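YghZ aldo-keto reductase (Escherichia coli, PDB 3N6Q) probably reduces aldehyde or ketone carbonyls with a nicotinamide cofactor, as a TIM-barrel member of the aldo/keto reductase family. Local coordinates at residues Leu92-Lys97 and Tyr131-Tyr136; Tyr136-Asp141 and Gly166-Ser171; Tyr196-Arg201 and Gly228-Lys233; Phe222-Gln227 and Val298-Ser303. All coordinates share one frame; numbering follows the deposited sequence.

Interaction 1: residues Leu92-Lys97 and Tyr131-Tyr136; sequences LIISTK and YVDIFY
Ser-95, Thr-96 and Lys-97 pair in parallel with Ile-134, Phe-135 and Tyr-136, joining two neighbouring strands of the TIM barrel whose beta-alpha-beta crossover runs through helix 113-127. The short strand axes lie 4.7 Å apart. Thr-96 anchors the pairing through both backbone polar atoms: its N gives a bond to Ile-134 O, and its O takes one from Tyr-136 N (2.9 Å). Where the second strand turns a corner at Asp-133, Ile-94 O accepts from both Asp-133 N and Ile-134 N. The Asp-133 carboxylate completes this end: OD2 takes the N-H of Ile-94 at 2.7 Å in an almost straight bond (172°), met on its anti side. OD2 is also in a salt bridge with Arg-89, and OD1 with Lys-114 of a second subunit, so the corner borders the subunit interface. Thr-96 CG2 touches both Val-132 CG1 and Phe-135 CD1. Lys-97 NZ forms a salt bridge with Asp-61, in a cluster consistent with the Asp-Tyr-Lys-His tetrad of aldo-keto reductases. The Lys-97 chain runs alongside Tyr-136 and lays CE over one ring face, 4.1 Å from the centroid, before the bend at chi4 (69°) turns NZ; Ser-95 CB sits at the ring edge.

Interaction 2: residues Tyr136-Asp141 and Gly166-Ser171; sequences YSHRVD and GISSYS
Tyr-170 OH is gripped twice: Ser-137 OG lies 2.6 Å away in a hydrogen bond whose direction is open, and a water 2.9 Å from OH also binds Asp-141 N. Ser-137 OG stands anti to its backbone N (chi1 175°), which carries it to the hydroxyl edge of the ring. Val-140 CG2 sits over the centre of one ring face, 3.6 Å from the Tyr-170 centroid in a CH-pi contact, and Ile-167 CB lies on the opposite face, offset toward the rim. Behind this, strands 132-137 and 162-168 of the barrel are still paired: Ser-137 N binds Gly-166 O, and Ser-168 N binds Ser-137 O at 2.9 Å. Gly-166 has no side chain where the Tyr-136 ring lies, and its CA comes 4.1 Å from that ring's centroid, off-centre. Beyond the strand ends water takes over, joining His-138 O to Ser-169 OG, and Val-140 N to Ser-169 O (2.8 Å from the water). Ser-168 OG turns to Gln-193 O of the next strand. Direct backbone bonds thus give way to hydroxyls and water as the chains leave the barrel, so polar groups here are satisfied without continued strand pairing, beside His-138, a probable active-site residue.

Interaction 3: residues Tyr196-Arg201 and Gly228-Lys233; sequences YNLLNR and GLLTGK
The flat carboxamide of Asn-197 meets Leu-230 chiefly through its stem: Asn-197 CB lies 4.0 Å from Leu-230 CD1. Both segments belong to loops that follow strands 191-193 and 218-221 of the TIM barrel, and their contact is purely apolar, with no hydrogen bond between them. The oxygen of the Asn-197 amide is used locally, OD1 accepting Leu-199 N in its plane on a lone pair (2.9 Å), an Asx turn, while ND2 reaches Thr-223 O. Two other flat groups belong to the same loop, away from Leu-230. Arg-201 NE donates to Leu-198 O (3.0 Å), which lies in the guanidinium plane, although NE stands above the carbonyl plane; NH2 adds a weak second bond and also meets Asp-329 in a salt bridge. The Tyr-196 ring has Asn-200 O at its edge.

Leu-230 supplies most of the contact. Its CG stands anti to the carbonyl carbon (chi1 -67°), sending the isobutyl end against the side chains of the type I turn of Asn-197 to Asn-200. CD1 touches Leu-198 CB at 3.9 Å; CD2 touches Leu-199 CG at 4.0 Å as the two leucine chains slide past each other in opposite directions. Leu-199 CD1 also touches Leu-229 CB, the two side chains crossing at about a right angle. Helix 281-289 packs on Leu-198 and Leu-230, and helix 322-334 on Leu-198 and Leu-199. Segment 228-233 is held by its own bonds: Thr-231 OG1 donates to Gly-228 O at 2.9 Å and accepts Lys-233 N at 2.9 Å, the latter an ST turn.

Interaction 4: residues Phe222-Gln227 and Val298-Ser303; sequences FTPLAQ and VLIGAS
Pro-224 packs tightly against Val-298, Leu-299 and Ile-300, whereas Phe-222 and Thr-223 meet the same strand loosely and partly through water. The contact lies just past the pairing of strands 218-221 and 297-300 in the TIM barrel, where the first chain enters a loop. On the close side the proline ring lies against the backbone of Leu-299, its CD 3.0 Å from Leu-299 O. Pro-224 CB touches Val-298 CB at 4.0 Å and its CG touches Ile-300 CD1 at 4.0 Å, so the ring spans the residues before and after Leu-299. Leu-286 and Leu-289 of helix 281-289 complete the packing round the proline. A type I turn from Thr-223 to Ala-226 then leads the chain on into the loop, held by Ala-226 N to Thr-223 O.

The looser side is partly exposed. The Phe-222 ring also meets Trp-33, and Leu-299 CD1 only approaches the ring edge, 4.4 Å from Phe-222 CD1. No direct hydrogen bond joins the segments. A water fills that role, accepting from Thr-223 N at 2.8 Å and donating to Leu-299 O at 2.8 Å.

In the fold
Three of the four contacts reach the barrel sheet; interaction 3 joins loops that follow its strands. Interactions 1 and 2 come first along the chain and share strand 132-137 and Tyr-136; their centres are about 14 Å apart, and Phe-135 O probably bonds Gly-166 N between them. Interactions 3 and 4 have segments that alternate in sequence and centres about 9 Å apart; a probable bond from Leu-230 N to Leu-225 O links their loops. The centre of interaction 4 is about 18 Å from those of interactions 1 and 2. Interaction 3 lies across the chain's centre from interaction 1. In TIM-barrel enzymes the active site lies at the C-terminal strand ends, where Lys-97, His-138 and the loops of interactions 2 to 4 probably gather.

Interaction 1: residues Leu92-Lys97 and Tyr131-Tyr136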
# COMPACT_ATOMS: atom_id res chain seq x y z
N LEU B 92 3.20 19.04 -16.52
CA LEU B 92 2.12 19.82 -15.91
C LEU B 92 1.98 19.51 -14.43
O LEU B 92 2.19 18.35 -14.01
CB LEU B 92 0.74 19.50 -16.56
CG LEU B 92 0.68 19.73 -18.07
CD1 LEU B 92 -0.80 19.47 -18.51
CD2 LEU B 92 1.10 21.20 -18.40
N ILE B 93 1.60 20.52 -13.65
CA ILE B 93 1.19 20.30 -12.24
C ILE B 93 -0.29 20.58 -12.13
O ILE B 93 -0.76 21.67 -12.43
CB ILE B 93 1.96 21.24 -11.25
CG1 ILE B 93 3.45 21.11 -11.44
CG2 ILE B 93 1.47 21.04 -9.76
CD1 ILE B 93 3.99 19.65 -11.09
N ILE B 94 -1.05 19.50 -11.95
CA ILE B 94 -2.49 19.60 -11.97
C ILE B 94 -2.97 19.45 -10.53
O ILE B 94 -2.63 18.48 -9.85
CB ILE B 94 -3.11 18.46 -12.87
CG1 ILE B 94 -2.67 18.66 -14.34
CG2 ILE B 94 -4.66 18.48 -12.66
CD1 ILE B 94 -2.91 17.44 -15.24
N SER B 95 -3.82 20.37 -10.05
CA SER B 95 -4.35 20.18 -8.73
C SER B 95 -5.89 20.02 -8.74
O SER B 95 -6.56 20.40 -9.72
CB SER B 95 -4.00 21.35 -7.83
OG SER B 95 -4.52 22.51 -8.47
N THR B 96 -6.41 19.32 -7.72
CA THR B 96 -7.82 19.50 -7.43
C THR B 96 -8.08 19.46 -5.92
O THR B 96 -7.12 19.45 -5.15
CB THR B 96 -8.69 18.45 -8.19
OG1 THR B 96 -10.05 18.85 -8.12
CG2 THR B 96 -8.56 17.09 -7.51
N LYS B 97 -9.34 19.65 -5.53
CA LYS B 97 -9.66 19.96 -4.13
C LYS B 97 -10.99 19.34 -3.78
O LYS B 97 -11.82 19.09 -4.70
CB LYS B 97 -9.87 21.49 -4.00
CG LYS B 97 -8.77 22.34 -4.77
CD LYS B 97 -8.77 23.74 -4.13
CE LYS B 97 -7.78 24.66 -4.92
NZ LYS B 97 -8.31 24.94 -6.28
N TYR B 131 -3.48 10.18 -11.33
CA TYR B 131 -3.26 10.91 -10.08
C TYR B 131 -3.25 12.42 -10.39
O TYR B 131 -3.01 12.84 -11.51
CB TYR B 131 -1.93 10.50 -9.36
CG TYR B 131 -0.64 10.62 -10.22
CD1 TYR B 131 -0.01 11.87 -10.38
CD2 TYR B 131 -0.14 9.53 -10.94
CE1 TYR B 131 1.10 12.01 -11.28
CE2 TYR B 131 1.02 9.63 -11.76
CZ TYR B 131 1.64 10.88 -11.88
OH TYR B 131 2.73 11.02 -12.67
N VAL B 132 -3.43 13.22 -9.35
CA VAL B 132 -3.23 14.68 -9.48
C VAL B 132 -1.88 15.00 -8.83
O VAL B 132 -1.39 14.25 -8.00
CB VAL B 132 -4.33 15.50 -8.72
CG1 VAL B 132 -5.66 15.46 -9.51
CG2 VAL B 132 -4.45 15.11 -7.17
N ASP B 133 -1.26 16.10 -9.23
CA ASP B 133 0.02 16.44 -8.56
C ASP B 133 -0.22 17.01 -7.16
O ASP B 133 0.55 16.74 -6.23
CB ASP B 133 0.70 17.48 -9.45
CG ASP B 133 0.97 16.91 -10.82
OD1 ASP B 133 1.99 16.20 -10.95
OD2 ASP B 133 0.16 17.09 -11.75
N ILE B 134 -1.30 17.75 -6.99
CA ILE B 134 -1.63 18.28 -5.64
C ILE B 134 -3.10 18.07 -5.33
O ILE B 134 -3.94 18.38 -6.17
CB ILE B 134 -1.35 19.82 -5.50
CG1 ILE B 134 0.06 20.13 -6.09
CG2 ILE B 134 -1.44 20.21 -4.03
CD1 ILE B 134 0.38 21.65 -6.15
N PHE B 135 -3.40 17.46 -4.18
CA PHE B 135 -4.79 17.33 -3.77
C PHE B 135 -4.98 18.22 -2.54
O PHE B 135 -4.18 18.11 -1.61
CB PHE B 135 -5.11 15.87 -3.44
CG PHE B 135 -6.55 15.67 -2.99
CD1 PHE B 135 -7.62 16.15 -3.78
CD2 PHE B 135 -6.83 15.00 -1.82
CE1 PHE B 135 -9.00 15.94 -3.33
CE2 PHE B 135 -8.16 14.75 -1.39
CZ PHE B 135 -9.22 15.25 -2.11
N TYR B 136 -5.98 19.10 -2.53
CA TYR B 136 -6.21 20.03 -1.39
C TYR B 136 -7.44 19.63 -0.56
O TYR B 136 -8.50 19.35 -1.13
CB TYR B 136 -6.63 21.38 -1.95
CG TYR B 136 -5.47 22.24 -2.45
CD1 TYR B 136 -4.90 23.24 -1.62
CD2 TYR B 136 -5.04 22.14 -3.79
CE1 TYR B 136 -3.93 24.15 -2.11
CE2 TYR B 136 -4.02 23.01 -4.29
CZ TYR B 136 -3.49 24.03 -3.45
OH TYR B 136 -2.54 24.87 -3.99

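Interaction 2: residues Tyr136-Asp141 and Gly166-Ser171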
# COMPACT_ATOMS: atom_id res chain seq x y z
N TYR B 136 -5.98 19.10 -2.53
CA TYR B 136 -6.21 20.03 -1.39
C TYR B 136 -7.44 19.63 -0.56
O TYR B 136 -8.50 19.35 -1.13
CB TYR B 136 -6.63 21.38 -1.95
CG TYR B 136 -5.47 22.24 -2.45
CD1 TYR B 136 -4.90 23.24 -1.62
CD2 TYR B 136 -5.04 22.14 -3.79
CE1 TYR B 136 -3.93 24.15 -2.11
CE2 TYR B 136 -4.02 23.01 -4.29
CZ TYR B 136 -3.49 24.03 -3.45
OH TYR B 136 -2.54 24.87 -3.99
N SER B 137 -7.38 19.88 0.76
CA SER B 137 -8.57 20.25 1.50
C SER B 137 -8.94 21.69 1.13
O SER B 137 -8.16 22.64 1.42
CB SER B 137 -8.26 20.09 3.01
OG SER B 137 -9.38 20.57 3.71
N HIS B 138 -10.15 21.91 0.58
CA HIS B 138 -10.52 23.23 -0.04
C HIS B 138 -10.87 24.30 1.01
O HIS B 138 -10.85 25.53 0.74
CB HIS B 138 -11.72 23.04 -1.00
CG HIS B 138 -11.77 24.05 -2.11
ND1 HIS B 138 -12.58 23.90 -3.22
CD2 HIS B 138 -11.22 25.29 -2.21
CE1 HIS B 138 -12.53 24.99 -3.96
NE2 HIS B 138 -11.69 25.84 -3.38
N ARG B 139 -11.22 23.85 2.20
CA ARG B 139 -11.64 24.75 3.29
C ARG B 139 -11.62 24.04 4.61
O ARG B 139 -11.59 22.79 4.69
CB ARG B 139 -13.00 25.41 3.05
CG ARG B 139 -14.20 24.37 2.92
CD ARG B 139 -15.52 24.96 3.49
NE ARG B 139 -16.69 24.19 3.01
CZ ARG B 139 -17.95 24.65 2.89
NH1 ARG B 139 -18.29 25.87 3.33
NH2 ARG B 139 -18.91 23.86 2.35
N VAL B 140 -11.74 24.82 5.68
CA VAL B 140 -11.88 24.20 7.00
C VAL B 140 -13.29 23.61 7.22
O VAL B 140 -14.29 24.29 6.98
CB VAL B 140 -11.58 25.29 8.10
CG1 VAL B 140 -11.94 24.78 9.54
CG2 VAL B 140 -10.12 25.69 8.01
N ASP B 141 -13.36 22.40 7.78
CA ASP B 141 -14.64 21.86 8.31
C ASP B 141 -14.49 21.77 9.83
O ASP B 141 -13.75 20.91 10.31
CB ASP B 141 -14.85 20.45 7.75
CG ASP B 141 -16.15 19.81 8.23
OD1 ASP B 141 -16.88 20.49 8.98
OD2 ASP B 141 -16.45 18.64 7.79
N GLY B 166 -2.18 19.78 -0.24
CA GLY B 166 -2.29 21.25 0.01
C GLY B 166 -3.51 21.50 0.90
O GLY B 166 -4.39 20.63 1.07
N ILE B 167 -3.56 22.67 1.51
CA ILE B 167 -4.77 23.15 2.12
C ILE B 167 -5.12 24.53 1.63
O ILE B 167 -4.25 25.29 1.16
CB ILE B 167 -4.72 23.12 3.67
CG1 ILE B 167 -3.55 24.00 4.18
CG2 ILE B 167 -4.43 21.71 4.17
CD1 ILE B 167 -3.43 23.94 5.79
N SER B 168 -6.37 24.89 1.80
CA SER B 168 -6.86 26.20 1.36
C SER B 168 -7.74 26.85 2.42
O SER B 168 -8.61 26.22 2.97
CB SER B 168 -7.62 26.10 0.01
OG SER B 168 -7.98 27.40 -0.45
N SER B 169 -7.40 28.10 2.75
CA SER B 169 -8.13 28.93 3.70
C SER B 169 -8.19 28.42 5.13
O SER B 169 -9.19 28.61 5.84
CB SER B 169 -9.47 29.38 3.14
OG SER B 169 -9.33 29.85 1.77
N TYR B 170 -7.09 27.85 5.60
CA TYR B 170 -6.93 27.42 6.99
C TYR B 170 -6.24 28.56 7.70
O TYR B 170 -5.27 29.09 7.19
CB TYR B 170 -6.04 26.18 7.06
CG TYR B 170 -6.83 24.90 6.81
CD1 TYR B 170 -7.48 24.69 5.58
CD2 TYR B 170 -6.79 23.87 7.74
CE1 TYR B 170 -8.21 23.48 5.33
CE2 TYR B 170 -7.43 22.66 7.49
CZ TYR B 170 -8.11 22.47 6.28
OH TYR B 170 -8.74 21.25 6.12
N SER B 171 -6.73 28.91 8.89
CA SER B 171 -5.97 29.83 9.77
C SER B 171 -4.52 29.38 10.05
O SER B 171 -4.15 28.20 9.89
CB SER B 171 -6.72 29.98 11.10
OG SER B 171 -6.66 28.73 11.80
O HOH W 1 -11.14 28.11 0.68
O HOH W 2 -11.84 27.72 5.44
O HOH W 3 -10.64 21.10 8.32

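Interaction 3: residues Tyr196-Arg201 and Gly228-Lys233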
# COMPACT_ATOMS: atom_id res chain seq x y z
N TYR B 196 -5.56 36.36 -1.32
CA TYR B 196 -4.46 37.30 -0.95
C TYR B 196 -4.25 38.26 -2.10
O TYR B 196 -4.09 37.84 -3.24
CB TYR B 196 -3.18 36.48 -0.72
CG TYR B 196 -2.03 37.31 -0.16
CD1 TYR B 196 -2.28 38.53 0.47
CD2 TYR B 196 -0.72 36.90 -0.36
CE1 TYR B 196 -1.21 39.27 1.04
CE2 TYR B 196 0.34 37.67 0.14
CZ TYR B 196 0.09 38.81 0.86
OH TYR B 196 1.17 39.55 1.38
N ASN B 197 -4.39 39.56 -1.84
CA ASN B 197 -4.14 40.55 -2.87
C ASN B 197 -3.91 41.90 -2.18
O ASN B 197 -3.92 42.01 -0.94
CB ASN B 197 -5.36 40.65 -3.85
CG ASN B 197 -6.71 40.85 -3.13
OD1 ASN B 197 -6.95 41.88 -2.51
ND2 ASN B 197 -7.62 39.88 -3.27
N LEU B 198 -3.84 42.95 -2.99
CA LEU B 198 -3.50 44.24 -2.43
C LEU B 198 -4.53 44.72 -1.42
O LEU B 198 -4.18 45.40 -0.45
CB LEU B 198 -3.37 45.28 -3.55
CG LEU B 198 -1.98 45.62 -4.05
CD1 LEU B 198 -2.20 46.67 -5.14
CD2 LEU B 198 -1.14 46.24 -2.94
N LEU B 199 -5.79 44.32 -1.60
CA LEU B 199 -6.90 44.81 -0.81
C LEU B 199 -7.24 43.85 0.31
O LEU B 199 -8.11 44.14 1.11
CB LEU B 199 -8.16 45.00 -1.67
CG LEU B 199 -7.84 45.85 -2.91
CD1 LEU B 199 -9.14 46.14 -3.60
CD2 LEU B 199 -7.15 47.15 -2.47
N ASN B 200 -6.60 42.68 0.33
CA ASN B 200 -6.98 41.66 1.31
C ASN B 200 -5.75 41.03 1.93
O ASN B 200 -5.12 40.12 1.34
CB ASN B 200 -7.91 40.60 0.71
CG ASN B 200 -8.33 39.56 1.74
OD1 ASN B 200 -7.89 39.63 2.90
ND2 ASN B 200 -9.09 38.60 1.33
N ARG B 201 -5.33 41.58 3.07
CA ARG B 201 -4.06 41.16 3.66
C ARG B 201 -4.21 40.38 4.94
O ARG B 201 -3.28 40.33 5.72
CB ARG B 201 -3.09 42.33 3.86
CG ARG B 201 -3.00 43.11 2.55
CD ARG B 201 -1.76 43.84 2.47
NE ARG B 201 -1.96 44.91 1.54
CZ ARG B 201 -1.21 45.98 1.54
NH1 ARG B 201 -0.21 46.06 2.44
NH2 ARG B 201 -1.44 46.94 0.63
N GLY B 228 -11.45 41.60 -10.19
CA GLY B 228 -11.65 42.72 -11.09
C GLY B 228 -11.45 44.04 -10.41
O GLY B 228 -11.27 45.03 -11.07
N LEU B 229 -11.47 44.09 -9.08
CA LEU B 229 -11.25 45.40 -8.45
C LEU B 229 -9.85 45.94 -8.79
O LEU B 229 -9.64 47.14 -8.85
CB LEU B 229 -11.43 45.35 -6.93
CG LEU B 229 -12.89 45.14 -6.50
CD1 LEU B 229 -12.92 45.06 -4.97
CD2 LEU B 229 -13.71 46.31 -6.98
N LEU B 230 -8.90 45.05 -9.03
CA LEU B 230 -7.51 45.52 -9.27
C LEU B 230 -7.11 45.41 -10.73
O LEU B 230 -5.98 45.00 -11.06
CB LEU B 230 -6.56 44.68 -8.39
CG LEU B 230 -6.74 44.94 -6.89
CD1 LEU B 230 -5.98 43.93 -6.04
CD2 LEU B 230 -6.26 46.38 -6.55
N THR B 231 -8.06 45.72 -11.61
CA THR B 231 -7.83 45.74 -13.06
C THR B 231 -8.35 47.07 -13.60
O THR B 231 -8.77 47.95 -12.85
CB THR B 231 -8.58 44.59 -13.80
OG1 THR B 231 -9.99 44.81 -13.71
CG2 THR B 231 -8.20 43.20 -13.28
N GLY B 232 -8.42 47.18 -14.93
CA GLY B 232 -9.19 48.29 -15.55
C GLY B 232 -10.69 48.37 -15.20
O GLY B 232 -11.30 49.44 -15.29
N LYS B 233 -11.26 47.25 -14.75
CA LYS B 233 -12.70 47.02 -14.87
C LYS B 233 -13.63 48.09 -14.30
O LYS B 233 -14.59 48.47 -14.95
CB LYS B 233 -13.10 45.63 -14.37
CG LYS B 233 -13.01 44.56 -15.46
CD LYS B 233 -13.25 43.15 -14.91
CE LYS B 233 -11.91 42.35 -14.84
NZ LYS B 233 -12.13 40.97 -14.26

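Interaction 4: residues Phe222-Gln227 and Val298-Ser303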
# COMPACT_ATOMS: atom_id res chain seq x y z
N PHE B 222 -4.87 33.11 -4.24
CA PHE B 222 -6.15 33.00 -4.97
C PHE B 222 -6.77 34.40 -5.03
O PHE B 222 -6.60 35.23 -4.11
CB PHE B 222 -7.06 32.06 -4.15
CG PHE B 222 -8.44 31.90 -4.73
CD1 PHE B 222 -8.64 31.15 -5.88
CD2 PHE B 222 -9.54 32.49 -4.12
CE1 PHE B 222 -9.91 30.99 -6.44
CE2 PHE B 222 -10.82 32.35 -4.67
CZ PHE B 222 -11.00 31.58 -5.84
N THR B 223 -7.43 34.71 -6.15
CA THR B 223 -8.02 36.05 -6.44
C THR B 223 -7.00 37.21 -6.24
O THR B 223 -7.30 38.19 -5.56
CB THR B 223 -9.28 36.45 -5.66
OG1 THR B 223 -9.10 36.32 -4.24
CG2 THR B 223 -10.50 35.59 -6.14
N PRO B 224 -5.83 37.06 -6.83
CA PRO B 224 -4.78 38.14 -6.71
C PRO B 224 -5.21 39.45 -7.36
O PRO B 224 -4.63 40.51 -7.04
CB PRO B 224 -3.57 37.54 -7.44
CG PRO B 224 -4.24 36.64 -8.60
CD PRO B 224 -5.47 36.02 -7.84
N LEU B 225 -6.23 39.40 -8.24
CA LEU B 225 -6.83 40.63 -8.81
C LEU B 225 -8.13 41.07 -8.18
O LEU B 225 -8.76 42.03 -8.67
CB LEU B 225 -6.96 40.52 -10.34
CG LEU B 225 -5.66 40.25 -11.12
CD1 LEU B 225 -5.98 40.20 -12.60
CD2 LEU B 225 -4.61 41.38 -10.85
N ALA B 226 -8.44 40.51 -6.99
CA ALA B 226 -9.62 40.95 -6.19
C ALA B 226 -10.88 40.97 -7.03
O ALA B 226 -11.67 41.91 -6.97
CB ALA B 226 -9.37 42.28 -5.46
N GLN B 227 -11.03 39.93 -7.87
CA GLN B 227 -12.15 39.76 -8.78
C GLN B 227 -12.48 40.96 -9.65
O GLN B 227 -13.65 41.32 -9.81
CB GLN B 227 -13.39 39.32 -7.99
CG GLN B 227 -13.17 38.00 -7.29
CD GLN B 227 -14.40 37.57 -6.51
OE1 GLN B 227 -15.36 37.04 -7.08
NE2 GLN B 227 -14.40 37.84 -5.20
N VAL B 298 0.87 33.28 -8.24
CA VAL B 298 -0.41 33.96 -8.18
C VAL B 298 -1.32 33.26 -9.18
O VAL B 298 -0.90 32.88 -10.25
CB VAL B 298 -0.28 35.46 -8.50
CG1 VAL B 298 0.64 36.14 -7.43
CG2 VAL B 298 0.33 35.68 -9.89
N LEU B 299 -2.52 33.00 -8.74
CA LEU B 299 -3.50 32.28 -9.59
C LEU B 299 -4.31 33.20 -10.43
O LEU B 299 -5.16 33.95 -9.95
CB LEU B 299 -4.46 31.49 -8.70
CG LEU B 299 -3.99 30.10 -8.42
CD1 LEU B 299 -4.77 29.60 -7.14
CD2 LEU B 299 -4.25 29.20 -9.67
N ILE B 300 -4.09 33.14 -11.73
CA ILE B 300 -4.75 34.02 -12.67
C ILE B 300 -5.93 33.26 -13.28
O ILE B 300 -5.74 32.17 -13.82
CB ILE B 300 -3.81 34.36 -13.84
CG1 ILE B 300 -2.57 35.05 -13.29
CG2 ILE B 300 -4.58 35.28 -14.83
CD1 ILE B 300 -3.00 36.17 -12.41
N GLY B 301 -7.10 33.88 -13.25
CA GLY B 301 -8.29 33.23 -13.79
C GLY B 301 -8.72 33.79 -15.13
O GLY B 301 -9.75 34.47 -15.21
N ALA B 302 -7.94 33.52 -16.16
CA ALA B 302 -8.10 34.17 -17.47
C ALA B 302 -9.32 33.73 -18.23
O ALA B 302 -9.63 32.54 -18.28
CB ALA B 302 -6.86 33.95 -18.34
N SER B 303 -10.00 34.68 -18.85
CA SER B 303 -11.12 34.40 -19.74
C SER B 303 -10.76 34.45 -21.22
O SER B 303 -11.60 34.15 -22.08
CB SER B 303 -12.26 35.39 -19.47
OG SER B 303 -11.76 36.72 -19.52
O HOH W 4 -7.46 33.18 -8.54